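Long-range contacts in transcriptional regulator, MarR family (Bacillus cereus, PDB 4XRF), which probably binds DNA through winged helix-turn-helix domains to regulate transcription, and in this crystal holds isoquinoline and lauric acid: residues T20-Q25 / E110-Y115; T29-P34 / E102-A107; P33-I38 / D69-Q74; K56-P61 / L130-E135. All coordinates share one frame; numbering follows the deposited sequence.

Contact 1 (T20-Q25 / E110-Y115); sequences TELLEQ and EHIAKY. With DAO (lauric acid), chain F.
Gln25 OE1 is the best-held polar side-chain atom here, gripped by one hydrogen bond from the backbone N of Asn109, the residue just before Glu110. Between 20-25 and 110-115 themselves no hydrogen bond forms, and the contact rests on carbon packing and on one carboxylate set beside a histidine. Glu21 starts with CG anti to its carbonyl carbon and then bends at chi2 (-63°), which brings the carboxylate beside His111, with OE1 3.7 Å from His111 CB. Carboxylate and imidazole planes differ by only 13°. Glu21 OE2 lies 4.1 Å from His111 ND1, so a negative Glu21 would tend to stabilise a protonated imidazole. The same OE2 stands 4.0 Å from Tyr115 OH, its carboxylate turned steeply to the phenol ring. At the base of the Glu21 side chain, Ile112 CD1 reaches Glu21 CB at 3.7 Å and meets Leu22 CD1 at 3.3 Å. That methyl pair is tighter than usual, and Leu22 departs from staggered torsions. On helix 4-29, Leu23 CD2 touches C5 of lauric acid at 4.0 Å. The two helix segments approach to 9.9 Å between axes, inclined at 130°, and Gln8 of the second subunit packs on both Leu22 and Ile112, so helix 110-116 joins helix 4-29 beside the subunit interface.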
# COMPACT_ATOMS: atom_id res chain seq x y z
N THR A 20 -0.72 -1.88 -8.46
CA THR A 20 -1.18 -3.21 -8.82
C THR A 20 -0.24 -3.83 -9.86
O THR A 20 0.09 -5.01 -9.79
CB THR A 20 -2.60 -3.14 -9.41
OG1 THR A 20 -3.42 -2.35 -8.54
CG2 THR A 20 -3.22 -4.54 -9.59
N GLU A 21 0.19 -3.04 -10.84
CA GLU A 21 1.03 -3.55 -11.91
C GLU A 21 2.45 -3.83 -11.40
O GLU A 21 3.10 -4.75 -11.86
CB GLU A 21 1.04 -2.59 -13.11
CG GLU A 21 -0.33 -2.15 -13.64
CD GLU A 21 -1.18 -3.28 -14.17
OE1 GLU A 21 -0.66 -4.39 -14.37
OE2 GLU A 21 -2.40 -3.05 -14.39
N LEU A 22 2.90 -3.04 -10.43
CA LEU A 22 4.24 -3.19 -9.88
C LEU A 22 4.30 -4.39 -8.95
O LEU A 22 5.34 -5.04 -8.85
CB LEU A 22 4.70 -1.91 -9.16
CG LEU A 22 5.53 -0.84 -9.90
CD1 LEU A 22 5.71 -1.09 -11.39
CD2 LEU A 22 4.95 0.55 -9.67
N LEU A 23 3.20 -4.69 -8.28
CA LEU A 23 3.15 -5.91 -7.47
C LEU A 23 3.23 -7.15 -8.37
O LEU A 23 3.92 -8.11 -8.04
CB LEU A 23 1.92 -5.95 -6.55
CG LEU A 23 1.66 -7.23 -5.75
CD1 LEU A 23 2.83 -7.61 -4.83
CD2 LEU A 23 0.36 -7.12 -4.96
N GLU A 24 2.54 -7.12 -9.50
CA GLU A 24 2.65 -8.19 -10.50
C GLU A 24 4.11 -8.35 -10.93
O GLU A 24 4.64 -9.46 -11.01
CB GLU A 24 1.76 -7.90 -11.71
CG GLU A 24 1.59 -9.08 -12.68
CD GLU A 24 2.77 -9.25 -13.64
OE1 GLU A 24 3.59 -8.31 -13.78
OE2 GLU A 24 2.89 -10.33 -14.26
N GLN A 25 4.76 -7.23 -11.22
CA GLN A 25 6.13 -7.26 -11.70
C GLN A 25 7.08 -7.84 -10.64
O GLN A 25 7.96 -8.64 -10.97
CB GLN A 25 6.57 -5.88 -12.18
CG GLN A 25 7.94 -5.86 -12.84
CD GLN A 25 8.11 -4.65 -13.73
OE1 GLN A 25 7.65 -4.61 -14.87
NE2 GLN A 25 8.77 -3.64 -13.19
N GLU A 110 3.37 -5.92 -18.89
CA GLU A 110 3.02 -5.46 -20.23
C GLU A 110 2.04 -4.29 -20.26
O GLU A 110 2.00 -3.53 -21.23
CB GLU A 110 2.49 -6.62 -21.10
CG GLU A 110 3.57 -7.56 -21.61
CD GLU A 110 4.52 -6.91 -22.61
OE1 GLU A 110 4.08 -6.63 -23.75
OE2 GLU A 110 5.71 -6.68 -22.27
N HIS A 111 1.24 -4.15 -19.20
CA HIS A 111 0.35 -3.00 -19.07
C HIS A 111 1.15 -1.69 -18.94
O HIS A 111 0.80 -0.69 -19.57
CB HIS A 111 -0.63 -3.19 -17.89
CG HIS A 111 -1.64 -4.27 -18.11
ND1 HIS A 111 -2.98 -4.02 -18.32
CD2 HIS A 111 -1.50 -5.62 -18.16
CE1 HIS A 111 -3.63 -5.16 -18.50
NE2 HIS A 111 -2.76 -6.15 -18.40
N ILE A 112 2.22 -1.71 -18.14
CA ILE A 112 3.10 -0.54 -17.97
C ILE A 112 3.78 -0.17 -19.28
O ILE A 112 3.86 1.01 -19.63
CB ILE A 112 4.13 -0.73 -16.83
CG1 ILE A 112 3.42 -0.78 -15.48
CG2 ILE A 112 5.13 0.44 -16.81
CD1 ILE A 112 4.29 -1.30 -14.35
N ALA A 113 4.24 -1.18 -20.02
CA ALA A 113 4.88 -0.97 -21.32
C ALA A 113 3.89 -0.35 -22.30
O ALA A 113 4.24 0.57 -23.04
CB ALA A 113 5.44 -2.28 -21.86
N LYS A 114 2.66 -0.86 -22.29
CA LYS A 114 1.58 -0.31 -23.12
C LYS A 114 1.31 1.17 -22.86
O LYS A 114 1.18 1.94 -23.81
CB LYS A 114 0.29 -1.13 -22.94
CG LYS A 114 -0.86 -0.73 -23.85
CD LYS A 114 -1.98 -1.76 -23.86
CE LYS A 114 -1.51 -3.13 -24.34
NZ LYS A 114 -2.60 -3.89 -25.02
N TYR A 115 1.20 1.56 -21.58
CA TYR A 115 0.94 2.96 -21.22
C TYR A 115 2.06 3.87 -21.72
O TYR A 115 1.81 4.89 -22.34
CB TYR A 115 0.80 3.15 -19.70
CG TYR A 115 -0.22 2.28 -18.98
CD1 TYR A 115 -1.43 1.92 -19.59
CD2 TYR A 115 0.01 1.86 -17.66
CE1 TYR A 115 -2.36 1.12 -18.92
CE2 TYR A 115 -0.91 1.08 -16.99
CZ TYR A 115 -2.09 0.71 -17.61
OH TYR A 115 -2.99 -0.07 -16.92
O1 DAO F . -4.73 -5.38 -4.45
O2 DAO F . -3.54 -6.08 -6.15
C1 DAO F . -3.77 -5.24 -5.25
C2 DAO F . -2.87 -4.03 -5.13
C3 DAO F . -2.75 -3.51 -3.69
C4 DAO F . -1.38 -3.80 -3.09
C5 DAO F . -1.44 -4.98 -2.12
C6 DAO F . -0.30 -4.96 -1.11
C7 DAO F . -0.45 -6.10 -0.11
C8 DAO F . -0.20 -5.65 1.33
C9 DAO F . -0.65 -6.74 2.32
C10 DAO F . -0.76 -6.22 3.75
C11 DAO F . -0.42 -7.32 4.75
C12 DAO F . -1.18 -7.16 6.05

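Contact 2 (T29-P34 / E102-A107); sequences TGLTPP and EEAMTA
Thr29, Ala104 and Ala107 carry most of this buried contact, with Thr29 contributing by far the largest area. The backbones come close: Thr29 CA is 5.0 Å from Ala104 CA, a spacing that the small alanine permits. Thr29 OG1 takes the crowded position between its backbone N and carbonyl carbon (chi1 65°), where it bonds to Gln25 O one turn back and weakly accepts Leu31 N. This rotation puts CG2 anti to the carbonyl carbon, and the methyl lies 3.7 Å from Ala104 CA and 4.1 Å from Ala107 CB. Leu31 adds CD1 at 4.0 Å from Ala104 CB. Nothing polar bonds across the two segments; Thr29 O is instead held by Arg100. On the other side, Glu103 O accepts both Ala107 N and Thr106 OG1, the hydroxyl at 2.8 Å from Glu103 O on an in-plane lone pair, which secures the end of helix 95-106. Gly30, at positive phi (73°), ends helix 4-29. Thr32 OG1 caps the start of helix 33-45, while Gln35 OE1 returns a bond to Thr32 N: a capping box in the loop linking helix 4-29 to helix 33-45 of the MarR-type domain, packed on the last turn of helix 95-106.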
# COMPACT_ATOMS: atom_id res chain seq x y z
N THR A 29 9.24 -11.23 -11.28
CA THR A 29 10.68 -11.04 -11.47
C THR A 29 11.51 -11.20 -10.19
O THR A 29 12.71 -11.40 -10.27
CB THR A 29 11.01 -9.65 -12.09
OG1 THR A 29 10.64 -8.61 -11.17
CG2 THR A 29 10.26 -9.46 -13.41
N GLY A 30 10.86 -11.11 -9.02
CA GLY A 30 11.54 -11.12 -7.72
C GLY A 30 12.30 -9.84 -7.37
O GLY A 30 13.16 -9.84 -6.48
N LEU A 31 11.99 -8.75 -8.08
CA LEU A 31 12.66 -7.46 -7.91
C LEU A 31 11.68 -6.29 -7.79
O LEU A 31 10.70 -6.26 -8.49
CB LEU A 31 13.61 -7.19 -9.09
CG LEU A 31 14.66 -8.28 -9.38
CD1 LEU A 31 15.20 -8.18 -10.81
CD2 LEU A 31 15.79 -8.27 -8.34
N THR A 32 11.98 -5.33 -6.93
CA THR A 32 11.29 -4.04 -6.97
C THR A 32 11.90 -3.23 -8.13
O THR A 32 12.99 -3.57 -8.62
CB THR A 32 11.51 -3.23 -5.69
OG1 THR A 32 12.88 -2.85 -5.63
CG2 THR A 32 11.19 -4.04 -4.46
N PRO A 33 11.20 -2.18 -8.60
CA PRO A 33 11.80 -1.41 -9.70
C PRO A 33 13.20 -0.82 -9.46
O PRO A 33 14.00 -0.82 -10.40
CB PRO A 33 10.74 -0.34 -9.99
CG PRO A 33 9.46 -1.09 -9.72
CD PRO A 33 9.76 -1.87 -8.45
N PRO A 34 13.52 -0.32 -8.23
CA PRO A 34 14.88 0.17 -8.06
C PRO A 34 15.94 -0.95 -8.08
O PRO A 34 17.06 -0.72 -8.59
CB PRO A 34 14.85 0.87 -6.68
CG PRO A 34 13.40 1.28 -6.53
CD PRO A 34 12.66 0.10 -7.10
N GLU A 102 18.20 -10.55 -17.13
CA GLU A 102 17.70 -11.00 -18.44
C GLU A 102 16.29 -11.60 -18.37
O GLU A 102 15.43 -11.28 -19.19
CB GLU A 102 18.66 -12.02 -19.07
CG GLU A 102 20.02 -11.44 -19.44
CD GLU A 102 20.98 -12.49 -19.99
OE1 GLU A 102 20.51 -13.48 -20.59
OE2 GLU A 102 22.20 -12.31 -19.83
N GLU A 103 16.07 -12.46 -17.38
CA GLU A 103 14.75 -13.01 -17.11
C GLU A 103 13.73 -11.89 -16.80
O GLU A 103 12.64 -11.87 -17.37
CB GLU A 103 14.84 -14.02 -15.97
CG GLU A 103 13.51 -14.47 -15.38
CD GLU A 103 13.72 -15.14 -14.02
OE1 GLU A 103 14.05 -16.34 -14.00
OE2 GLU A 103 13.56 -14.44 -12.98
N ALA A 104 14.11 -10.96 -15.93
CA ALA A 104 13.27 -9.80 -15.61
C ALA A 104 12.89 -8.95 -16.83
O ALA A 104 11.77 -8.44 -16.91
CB ALA A 104 13.94 -8.93 -14.55
N MET A 105 13.84 -8.76 -17.73
CA MET A 105 13.62 -8.13 -19.03
C MET A 105 12.38 -8.71 -19.73
O MET A 105 11.48 -7.97 -20.12
CB MET A 105 14.84 -8.40 -19.91
CG MET A 105 15.22 -7.30 -20.86
SD MET A 105 16.25 -6.11 -19.99
CE MET A 105 15.08 -4.78 -19.81
N THR A 106 12.36 -10.04 -19.87
CA THR A 106 11.32 -10.73 -20.62
C THR A 106 10.00 -10.78 -19.85
O THR A 106 8.93 -10.80 -20.46
CB THR A 106 11.75 -12.16 -21.01
OG1 THR A 106 11.80 -12.99 -19.85
CG2 THR A 106 13.12 -12.17 -21.71
N ALA A 107 10.06 -10.79 -18.52
CA ALA A 107 8.87 -10.93 -17.69
C ALA A 107 8.31 -9.59 -17.18
O ALA A 107 7.53 -9.55 -16.23
CB ALA A 107 9.13 -11.89 -16.53

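Contact 3 (P33-I38 / D69-Q74); sequences PPQFYI and DRLIDQ. With SO4 (sulfate ion), chain K.
Asp69 CB lies 3.6 Å above one face of the Arg70 guanidinium, offset toward its rim, while Asp73 OD2 sits at the edge, in the plane. Arg70 grips that single oxygen side-on with NE and NH2; the NE to Asp73 OD2 salt bridge is 2.9 Å long, with an N-H...O angle of 160°. The bends at chi2 and chi3 carry the charged end of Arg70 away from helix 33-38 and leave its CB as the part that meets Gln35, 3.6 Å from Gln35 NE2. At the Tyr37 ring, a sulfate O4 lies at the edge in plane, and Tyr37 OH donates to it over a very short 2.5 Å. The Gln35 and Gln74 amides are turned 59° to each other and do not bond, Gln35 OE1 being 3.9 Å from Gln74 NE2. The segment axes cross at -80°, 11.2 Å apart at closest; between them Leu71 slides along the extended Gln35 chain in the opposite sense, CD1 being 3.8 Å from Gln35 CB. Its other methyl, CD2, is 3.9 Å from Ile38 CG2. The amide ends are satisfied elsewhere: Gln35 OE1 by Thr32 N, Gln74 OE1 by Arg100, Gln74 NE2 by Gly30 O, and both NE2 groups by Gln27 O of the third subunit. Direct adhesion between these helices, of which 61-73 is probably the DNA-recognition helix as in relatives, is therefore van der Waals, with no hydrogen bond across, whereas the buried amides spend theirs on the 30-32 loop, on Arg100 of helix 95-106 and on that neighbouring subunit.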
# COMPACT_ATOMS: atom_id res chain seq x y z
N PRO A 33 11.20 -2.18 -8.60
CA PRO A 33 11.80 -1.41 -9.70
C PRO A 33 13.20 -0.82 -9.46
O PRO A 33 14.00 -0.82 -10.40
CB PRO A 33 10.74 -0.34 -9.99
CG PRO A 33 9.46 -1.09 -9.72
CD PRO A 33 9.76 -1.87 -8.45
N PRO A 34 13.52 -0.32 -8.23
CA PRO A 34 14.88 0.17 -8.06
C PRO A 34 15.94 -0.95 -8.08
O PRO A 34 17.06 -0.72 -8.59
CB PRO A 34 14.85 0.87 -6.68
CG PRO A 34 13.40 1.28 -6.53
CD PRO A 34 12.66 0.10 -7.10
N GLN A 35 15.61 -2.12 -7.54
CA GLN A 35 16.53 -3.27 -7.57
C GLN A 35 16.82 -3.69 -9.02
O GLN A 35 17.97 -3.97 -9.39
CB GLN A 35 15.96 -4.48 -6.81
CG GLN A 35 15.92 -4.34 -5.29
CD GLN A 35 15.35 -5.59 -4.63
OE1 GLN A 35 14.38 -6.18 -5.13
NE2 GLN A 35 15.93 -6.01 -3.53
N PHE A 36 15.77 -3.72 -9.84
CA PHE A 36 15.89 -4.09 -11.25
C PHE A 36 16.80 -3.09 -11.96
O PHE A 36 17.71 -3.49 -12.68
CB PHE A 36 14.51 -4.17 -11.93
CG PHE A 36 14.57 -4.47 -13.41
CD1 PHE A 36 15.36 -5.51 -13.91
CD2 PHE A 36 13.78 -3.75 -14.30
CE1 PHE A 36 15.40 -5.78 -15.27
CE2 PHE A 36 13.80 -4.05 -15.67
CZ PHE A 36 14.63 -5.06 -16.15
N TYR A 37 16.56 -1.79 -11.75
CA TYR A 37 17.37 -0.76 -12.38
C TYR A 37 18.82 -0.82 -11.94
O TYR A 37 19.72 -0.67 -12.76
CB TYR A 37 16.82 0.66 -12.17
CG TYR A 37 17.42 1.57 -13.21
CD1 TYR A 37 17.03 1.47 -14.54
CD2 TYR A 37 18.41 2.47 -12.88
CE1 TYR A 37 17.62 2.27 -15.52
CE2 TYR A 37 18.98 3.27 -13.85
CZ TYR A 37 18.58 3.16 -15.16
OH TYR A 37 19.16 3.96 -16.12
N ILE A 38 19.06 -1.06 -10.66
CA ILE A 38 20.43 -1.33 -10.20
C ILE A 38 21.11 -2.44 -11.01
O ILE A 38 22.22 -2.25 -11.51
CB ILE A 38 20.51 -1.58 -8.68
CG1 ILE A 38 20.28 -0.25 -7.93
CG2 ILE A 38 21.89 -2.12 -8.28
CD1 ILE A 38 19.90 -0.41 -6.46
N ASP A 69 22.42 -4.38 0.30
CA ASP A 69 22.24 -5.44 1.30
C ASP A 69 21.13 -6.43 0.88
O ASP A 69 21.27 -7.63 1.05
CB ASP A 69 21.86 -4.88 2.67
CG ASP A 69 23.00 -4.18 3.36
OD1 ASP A 69 24.17 -4.37 2.95
OD2 ASP A 69 22.70 -3.43 4.33
N ARG A 70 20.02 -5.92 0.34
CA ARG A 70 18.91 -6.81 -0.08
C ARG A 70 19.26 -7.65 -1.32
O ARG A 70 18.87 -8.82 -1.41
CB ARG A 70 17.60 -6.03 -0.30
CG ARG A 70 17.11 -5.22 0.90
CD ARG A 70 16.60 -6.08 2.05
NE ARG A 70 17.65 -6.65 2.89
CZ ARG A 70 18.29 -6.01 3.88
NH1 ARG A 70 18.00 -4.74 4.16
NH2 ARG A 70 19.23 -6.63 4.58
N LEU A 71 20.00 -7.06 -2.26
CA LEU A 71 20.46 -7.76 -3.46
C LEU A 71 21.51 -8.82 -3.12
O LEU A 71 21.62 -9.82 -3.83
CB LEU A 71 21.03 -6.76 -4.48
CG LEU A 71 20.25 -6.22 -5.71
CD1 LEU A 71 18.82 -6.73 -5.85
CD2 LEU A 71 20.35 -4.71 -5.83
N ILE A 72 22.28 -8.58 -2.06
CA ILE A 72 23.22 -9.57 -1.49
C ILE A 72 22.45 -10.75 -0.87
O ILE A 72 22.75 -11.90 -1.18
CB ILE A 72 24.21 -8.91 -0.48
CG1 ILE A 72 25.16 -7.97 -1.22
CG2 ILE A 72 25.01 -9.95 0.32
CD1 ILE A 72 26.02 -7.11 -0.30
N ASP A 73 21.42 -10.48 -0.06
CA ASP A 73 20.51 -11.55 0.43
C ASP A 73 19.98 -12.45 -0.71
O ASP A 73 19.96 -13.67 -0.56
CB ASP A 73 19.30 -10.97 1.18
CG ASP A 73 19.67 -10.22 2.45
OD1 ASP A 73 20.73 -10.51 3.06
OD2 ASP A 73 18.91 -9.30 2.83
N GLN A 74 19.57 -11.85 -1.83
CA GLN A 74 19.11 -12.63 -3.00
C GLN A 74 20.28 -13.19 -3.81
O GLN A 74 20.07 -13.92 -4.77
CB GLN A 74 18.20 -11.80 -3.93
CG GLN A 74 16.87 -11.34 -3.36
CD GLN A 74 15.84 -11.07 -4.45
OE1 GLN A 74 15.61 -11.92 -5.32
NE2 GLN A 74 15.20 -9.91 -4.39
S SO4 K . 22.39 5.28 -16.34
O1 SO4 K . 23.06 6.58 -16.05
O2 SO4 K . 23.35 4.18 -16.07
O3 SO4 K . 22.00 5.21 -17.77
O4 SO4 K . 21.21 5.18 -15.44

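Contact 4 (K56-P61 / L130-E135). With ISQ (isoquinoline), chain E; SO4 (sulfate ion), chain K.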
# COMPACT_ATOMS: atom_id res chain seq x y z
N LYS A 56 23.60 7.65 -9.81
CA LYS A 56 22.70 7.27 -10.91
C LYS A 56 21.24 7.14 -10.48
O LYS A 56 20.33 7.35 -11.31
CB LYS A 56 23.19 6.02 -11.62
CG LYS A 56 24.40 6.24 -12.52
CD LYS A 56 25.06 4.91 -12.86
CE LYS A 56 26.29 5.08 -13.74
NZ LYS A 56 25.94 5.45 -15.14
N MET A 57 21.00 6.82 -9.20
CA MET A 57 19.62 6.65 -8.65
C MET A 57 19.10 7.93 -7.98
O MET A 57 17.95 7.98 -7.53
CB MET A 57 19.57 5.51 -7.61
CG MET A 57 20.09 4.15 -8.03
SD MET A 57 19.10 3.32 -9.27
CE MET A 57 17.55 3.00 -8.42
N TYR A 58 19.98 8.93 -7.86
CA TYR A 58 19.64 10.21 -7.25
C TYR A 58 19.32 10.11 -5.75
O TYR A 58 18.58 10.94 -5.20
CB TYR A 58 18.53 10.93 -8.05
CG TYR A 58 19.01 11.29 -9.44
CD1 TYR A 58 18.89 10.39 -10.49
CD2 TYR A 58 19.66 12.51 -9.67
CE1 TYR A 58 19.36 10.71 -11.76
CE2 TYR A 58 20.12 12.84 -10.94
CZ TYR A 58 19.96 11.93 -11.98
OH TYR A 58 20.42 12.24 -13.24
N VAL A 59 19.91 9.11 -5.10
CA VAL A 59 19.74 8.87 -3.67
C VAL A 59 21.06 9.02 -2.89
O VAL A 59 22.14 9.06 -3.49
CB VAL A 59 19.14 7.47 -3.40
CG1 VAL A 59 17.79 7.31 -4.11
CG2 VAL A 59 20.12 6.37 -3.81
N LYS A 60 20.96 9.10 -1.56
CA LYS A 60 22.15 9.11 -0.68
C LYS A 60 22.88 7.76 -0.72
O LYS A 60 22.25 6.73 -0.94
CB LYS A 60 21.71 9.38 0.77
CG LYS A 60 21.13 10.75 1.06
CD LYS A 60 22.22 11.81 1.05
CE LYS A 60 21.76 13.09 1.73
NZ LYS A 60 22.73 14.20 1.50
N PRO A 61 24.22 7.76 -0.50
CA PRO A 61 24.96 6.51 -0.30
C PRO A 61 24.29 5.52 0.68
O PRO A 61 24.17 4.33 0.37
CB PRO A 61 26.30 6.98 0.26
CG PRO A 61 26.50 8.34 -0.34
CD PRO A 61 25.13 8.93 -0.55
N LEU A 130 11.99 15.30 -14.58
CA LEU A 130 11.15 15.79 -13.47
C LEU A 130 11.20 14.87 -12.24
O LEU A 130 11.25 15.34 -11.10
CB LEU A 130 9.71 16.01 -13.93
CG LEU A 130 9.55 17.15 -14.95
CD1 LEU A 130 8.21 17.02 -15.67
CD2 LEU A 130 9.71 18.53 -14.32
N PHE A 131 11.19 13.56 -12.48
CA PHE A 131 11.30 12.57 -11.40
C PHE A 131 12.68 12.60 -10.74
O PHE A 131 12.80 12.46 -9.53
CB PHE A 131 10.99 11.16 -11.92
CG PHE A 131 9.53 10.84 -12.03
CD1 PHE A 131 8.56 11.83 -11.88
CD2 PHE A 131 9.12 9.55 -12.32
CE1 PHE A 131 7.22 11.54 -12.01
CE2 PHE A 131 7.77 9.25 -12.44
CZ PHE A 131 6.82 10.24 -12.28
N GLU A 132 13.72 12.77 -11.55
CA GLU A 132 15.08 12.87 -11.02
C GLU A 132 15.20 14.13 -10.16
O GLU A 132 15.80 14.11 -9.08
CB GLU A 132 16.11 12.87 -12.16
CG GLU A 132 16.30 11.51 -12.82
CD GLU A 132 17.15 11.56 -14.09
OE1 GLU A 132 17.45 12.66 -14.59
OE2 GLU A 132 17.53 10.47 -14.59
N LYS A 133 14.58 15.22 -10.62
CA LYS A 133 14.59 16.44 -9.83
C LYS A 133 13.82 16.23 -8.52
O LYS A 133 14.33 16.58 -7.45
CB LYS A 133 14.04 17.64 -10.61
CG LYS A 133 14.52 18.95 -10.03
CD LYS A 133 13.92 20.17 -10.72
CE LYS A 133 14.62 21.42 -10.19
NZ LYS A 133 13.83 22.64 -10.49
N LEU A 134 12.61 15.66 -8.60
CA LEU A 134 11.83 15.37 -7.40
C LEU A 134 12.57 14.46 -6.41
O LEU A 134 12.57 14.73 -5.21
CB LEU A 134 10.48 14.74 -7.73
CG LEU A 134 9.27 15.67 -7.86
CD1 LEU A 134 8.05 14.83 -8.22
CD2 LEU A 134 9.03 16.45 -6.57
N GLU A 135 13.20 13.41 -6.92
CA GLU A 135 14.02 12.55 -6.08
C GLU A 135 15.15 13.31 -5.38
O GLU A 135 15.40 13.10 -4.18
CB GLU A 135 14.60 11.36 -6.86
CG GLU A 135 15.31 10.35 -5.96
CD GLU A 135 14.35 9.58 -5.06
OE1 GLU A 135 13.71 10.18 -4.17
OE2 GLU A 135 14.24 8.35 -5.23
C1 ISQ E . 3.06 11.43 -6.18
N2 ISQ E . 2.81 12.76 -6.19
C3 ISQ E . 3.46 13.61 -7.02
C4 ISQ E . 4.45 13.17 -7.90
C4A ISQ E . 4.76 11.82 -7.94
C5 ISQ E . 5.73 11.31 -8.80
C6 ISQ E . 6.00 9.93 -8.79
C7 ISQ E . 5.31 9.06 -7.94
C8 ISQ E . 4.32 9.53 -7.06
C8A ISQ E . 4.03 10.89 -7.04
S SO4 K . 22.39 5.28 -16.34
O1 SO4 K . 23.06 6.58 -16.05
O2 SO4 K . 23.35 4.18 -16.07
O3 SO4 K . 22.00 5.21 -17.77
O4 SO4 K . 21.21 5.18 -15.44
O HOH W 1 15.54 6.57 -6.90
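The CH-pi interaction is the clearest feature: Glu132 CB stands over the centre of the Tyr58 ring, 3.9 Å from its centroid and 10° off the normal. The extended Glu132 chain then runs across the ring, its CG 3.3 Å from Tyr58 CE1, until the carboxylate, tilted 32° to the ring, reaches the phenol end. There Glu132 OE1 is 3.3 Å from Tyr58 OH, but its stronger partner is Arg129, in a salt bridge. A second group of contacts is van der Waals: Glu135, bent at chi2, sets CG 3.4 Å from Tyr58 O. Water provides the polar bridge, donating to Met57 O at 2.9 Å and to Glu135 OE2 at 2.8 Å. Apart from the contact itself, Lys56 NZ donates hydrogen bonds to two oxygens of a sulfate, probably from the crystallisation liquor, the closer, O2, at 3.0 Å from Lys56 NZ; Tyr37 and Lys6 of the second subunit also hold this ion. Elsewhere on helix 121-139, Phe131 and Leu134 help line the isoquinoline pocket, with Phe131 CE1 3.5 Å from isoquinoline C5. The positive phi of Tyr58 (66°) closes helix 50-57 in a Schellman motif, and Lys60 is the N-cap of helix 61-73: this is the turn of the helix-turn-helix, resting on helix 121-139.

All four contacts are buried, yet none has a clear direct hydrogen bond between its segments. Contact 1, with exposed His111 and partly exposed Glu21, is the most peripheral, its centre about 15 Å from the chain's centre; contact 3, at about 9 Å, is the most central. Contacts 2 and 3 share Pro33 and Pro34, contact 2 working through residues leading into helix 33-45 and contact 3 through its first turns, and Phe36 packs on Ala104 and Met105. Contact 1 joins them through Leu22 on Pro33, contact 4 through Met57 on Pro34. Contact 2 is nearly all methyl packing, contact 3 mixes leucine with amides bonded elsewhere, and contacts 1 and 4 bring glutamates to aromatic rings.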